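Side-chain contact in ESX-1 secretion system protein EccA1 (Mycobacterium tuberculosis, PDB 4F3V), which is an ATPase component, here its N-terminal TPR domain, of the ESX-1 type VII secretion system and may provide energy for the export of virulence factors: residues I44-R48 / C49-D53. Residues are numbered along the deposited sequence; the frame is centred on the assembly and turned at random.
Sequences IGRIR and CGDTD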
ATOM      1  N   ILE A  44      -9.122 -14.503   4.640  1.00 15.14           N
ATOM      2  CA  ILE A  44      -7.711 -14.239   4.901  1.00 15.43           C
ATOM      3  C   ILE A  44      -6.836 -15.446   4.470  1.00 15.68           C
ATOM      4  O   ILE A  44      -5.745 -15.279   3.942  1.00 16.11           O
ATOM      5  CB  ILE A  44      -7.488 -13.841   6.388  1.00 14.75           C
ATOM      6  CG1 ILE A  44      -8.227 -12.507   6.665  1.00 15.58           C
ATOM      7  CG2 ILE A  44      -6.001 -13.727   6.722  1.00 14.85           C
ATOM      8  CD1 ILE A  44      -8.346 -12.153   8.147  1.00 15.38           C
ATOM      9  N   GLY A  45      -7.314 -16.649   4.725  1.00 15.50           N
ATOM     10  CA  GLY A  45      -6.641 -17.870   4.235  1.00 16.00           C
ATOM     11  C   GLY A  45      -6.466 -17.833   2.723  1.00 17.00           C
ATOM     12  O   GLY A  45      -5.397 -18.167   2.207  1.00 17.72           O
ATOM     13  N   ARG A  46      -7.498 -17.387   2.002  1.00 17.24           N
ATOM     14  CA  ARG A  46      -7.410 -17.281   0.537  1.00 18.33           C
ATOM     15  C   ARG A  46      -6.316 -16.298   0.119  1.00 19.01           C
ATOM     16  O   ARG A  46      -5.530 -16.584  -0.814  1.00 19.37           O
ATOM     17  CB  ARG A  46      -8.744 -16.893  -0.084  1.00 18.64           C
ATOM     18  CG  ARG A  46      -9.780 -18.008  -0.018  1.00 19.19           C
ATOM     19  CD  ARG A  46     -11.157 -17.561  -0.462  1.00 19.92           C
ATOM     20  NE  ARG A  46     -11.165 -17.043  -1.825  1.00 21.48           N
ATOM     21  CZ  ARG A  46     -12.208 -17.079  -2.664  1.00 22.53           C
ATOM     22  NH1 ARG A  46     -13.381 -17.594  -2.305  1.00 22.63           N
ATOM     23  NH2 ARG A  46     -12.074 -16.561  -3.869  1.00 23.98           N
ATOM     24  N   ILE A  47      -6.256 -15.161   0.819  1.00 18.50           N
ATOM     25  CA  ILE A  47      -5.198 -14.165   0.596  1.00 19.91           C
ATOM     26  C   ILE A  47      -3.821 -14.804   0.799  1.00 20.22           C
ATOM     27  O   ILE A  47      -2.921 -14.642  -0.009  1.00 20.55           O
ATOM     28  CB  ILE A  47      -5.348 -12.938   1.536  1.00 19.54           C
ATOM     29  CG1 ILE A  47      -6.612 -12.147   1.177  1.00 19.83           C
ATOM     30  CG2 ILE A  47      -4.110 -12.054   1.432  1.00 21.12           C
ATOM     31  CD1 ILE A  47      -6.932 -10.969   2.099  1.00 20.26           C
ATOM     32  N   ARG A  48      -3.681 -15.558   1.888  1.00 19.06           N
ATOM     33  CA  ARG A  48      -2.433 -16.252   2.146  1.00 19.72           C
ATOM     34  C   ARG A  48      -2.040 -17.185   0.981  1.00 20.16           C
ATOM     35  O   ARG A  48      -0.847 -17.382   0.730  1.00 20.58           O
ATOM     36  CB  ARG A  48      -2.551 -17.043   3.439  1.00 19.15           C
ATOM     37  CG  ARG A  48      -1.462 -18.062   3.684  1.00 20.06           C
ATOM     38  CD  ARG A  48      -0.126 -17.407   3.915  1.00 21.64           C
ATOM     39  NE  ARG A  48       0.864 -18.426   4.254  1.00 23.18           N
ATOM     40  CZ  ARG A  48       1.454 -19.239   3.383  1.00 24.09           C
ATOM     41  NH1 ARG A  48       1.180 -19.178   2.090  1.00 24.36           N
ATOM     42  NH2 ARG A  48       2.326 -20.128   3.821  1.00 25.56           N
ATOM     43  N   CYS A  49      -3.033 -17.771   0.311  1.00 20.07           N
ATOM     44  CA  CYS A  49      -2.768 -18.719  -0.790  1.00 21.70           C
ATOM     45  C   CYS A  49      -2.574 -18.025  -2.127  1.00 23.73           C
ATOM     46  O   CYS A  49      -2.513 -18.683  -3.145  1.00 24.65           O
ATOM     47  CB  CYS A  49      -3.891 -19.752  -0.910  1.00 21.42           C
ATOM     48  SG  CYS A  49      -4.079 -20.810   0.544  1.00 20.58           S
ATOM     49  N   GLY A  50      -2.487 -16.699  -2.134  1.00 24.80           N
ATOM     50  CA  GLY A  50      -2.204 -15.948  -3.355  1.00 28.19           C
ATOM     51  C   GLY A  50      -3.437 -15.419  -4.058  1.00 29.30           C
ATOM     52  O   GLY A  50      -3.354 -14.935  -5.176  1.00 30.29           O
ATOM     53  N   ASP A  51      -4.590 -15.485  -3.402  1.00 29.46           N
ATOM     54  CA  ASP A  51      -5.800 -14.885  -3.949  1.00 31.38           C
ATOM     55  C   ASP A  51      -5.883 -13.437  -3.475  1.00 33.89           C
ATOM     56  O   ASP A  51      -6.370 -13.175  -2.396  1.00 34.92           O
ATOM     57  CB  ASP A  51      -7.044 -15.657  -3.469  1.00 30.15           C
ATOM     58  CG  ASP A  51      -8.338 -15.025  -3.927  1.00 30.73           C
ATOM     59  OD1 ASP A  51      -8.296 -14.152  -4.836  1.00 30.99           O
ATOM     60  OD2 ASP A  51      -9.397 -15.397  -3.385  1.00 29.00           O
ATOM     61  N   THR A  52      -5.415 -12.495  -4.276  1.00 40.13           N
ATOM     62  CA  THR A  52      -5.584 -11.065  -3.950  1.00 42.63           C
ATOM     63  C   THR A  52      -6.585 -10.350  -4.894  1.00 45.43           C
ATOM     64  O   THR A  52      -6.466  -9.144  -5.138  1.00 46.21           O
ATOM     65  CB  THR A  52      -4.226 -10.324  -3.935  1.00 45.47           C
ATOM     66  OG1 THR A  52      -3.536 -10.562  -5.169  1.00 47.31           O
ATOM     67  CG2 THR A  52      -3.364 -10.815  -2.742  1.00 45.67           C
ATOM     68  N   ASP A  53      -7.561 -11.101  -5.422  1.00 43.88           N
ATOM     69  CA  ASP A  53      -8.773 -10.528  -6.012  1.00 42.89           C
ATOM     70  C   ASP A  53      -9.294  -9.434  -5.072  1.00 40.16           C
ATOM     71  O   ASP A  53      -9.393  -9.655  -3.857  1.00 36.75           O
ATOM     72  CB  ASP A  53      -9.819 -11.643  -6.150  1.00 43.35           C
ATOM     73  CG  ASP A  53     -11.123 -11.194  -6.844  1.00 46.68           C
ATOM     74  OD1 ASP A  53     -11.566 -10.039  -6.730  1.00 46.80           O
ATOM     75  OD2 ASP A  53     -11.737 -12.047  -7.510  1.00 51.11           O
TER
HETATM   76  O   HOH W   1     -10.522 -15.052  -6.327  1.00 44.48           O
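R46 and D51 run side by side across the end of helix 40-48, and their charged ends meet through a single carboxylate oxygen. D51 OD2 accepts from R46 NE at 2.9 Å and from R46 NH2 at 3.0 Å, a side-on salt bridge with both nitrogens converging on one atom. That oxygen sits at the edge of the guanidinium, only 8° out of its plane, whereas the carboxylate itself is turned 33° against the guanidinium. The bend of the arginine chain at chi3 (58°) turns NE toward the aspartate, and the rotation about CD-NE brings NH2 to the same oxygen. T56 OG1, from helix 54-62, is a further hydrogen-bond partner of OD2, and T33 OG1 holds R46 NH1, so the ion pair links helices 22-35, 40-48 and 54-62.

The backbone beneath meets the criteria of a Schellman motif: D51 N bonds to R46 O at 3.0 Å, G50 N bonds to I47 O at 3.0 Å, and G50, with its positive phi, is the C-prime residue. Closing the helix in this way places the D51 backbone beside I47, whose CA approaches D51 O at 3.4 Å in a CH···O contact.

The other carboxylate oxygen, OD1, meets the chain two residues on. D51 OD1 accepts from D53 N at 3.2 Å, forming an Asx turn, and a water donates to it at 2.8 Å while weakly bridging to R46 NH2. D53 in turn occupies the N-cap position of helix 54-62, where its OD1 accepts from V55 N.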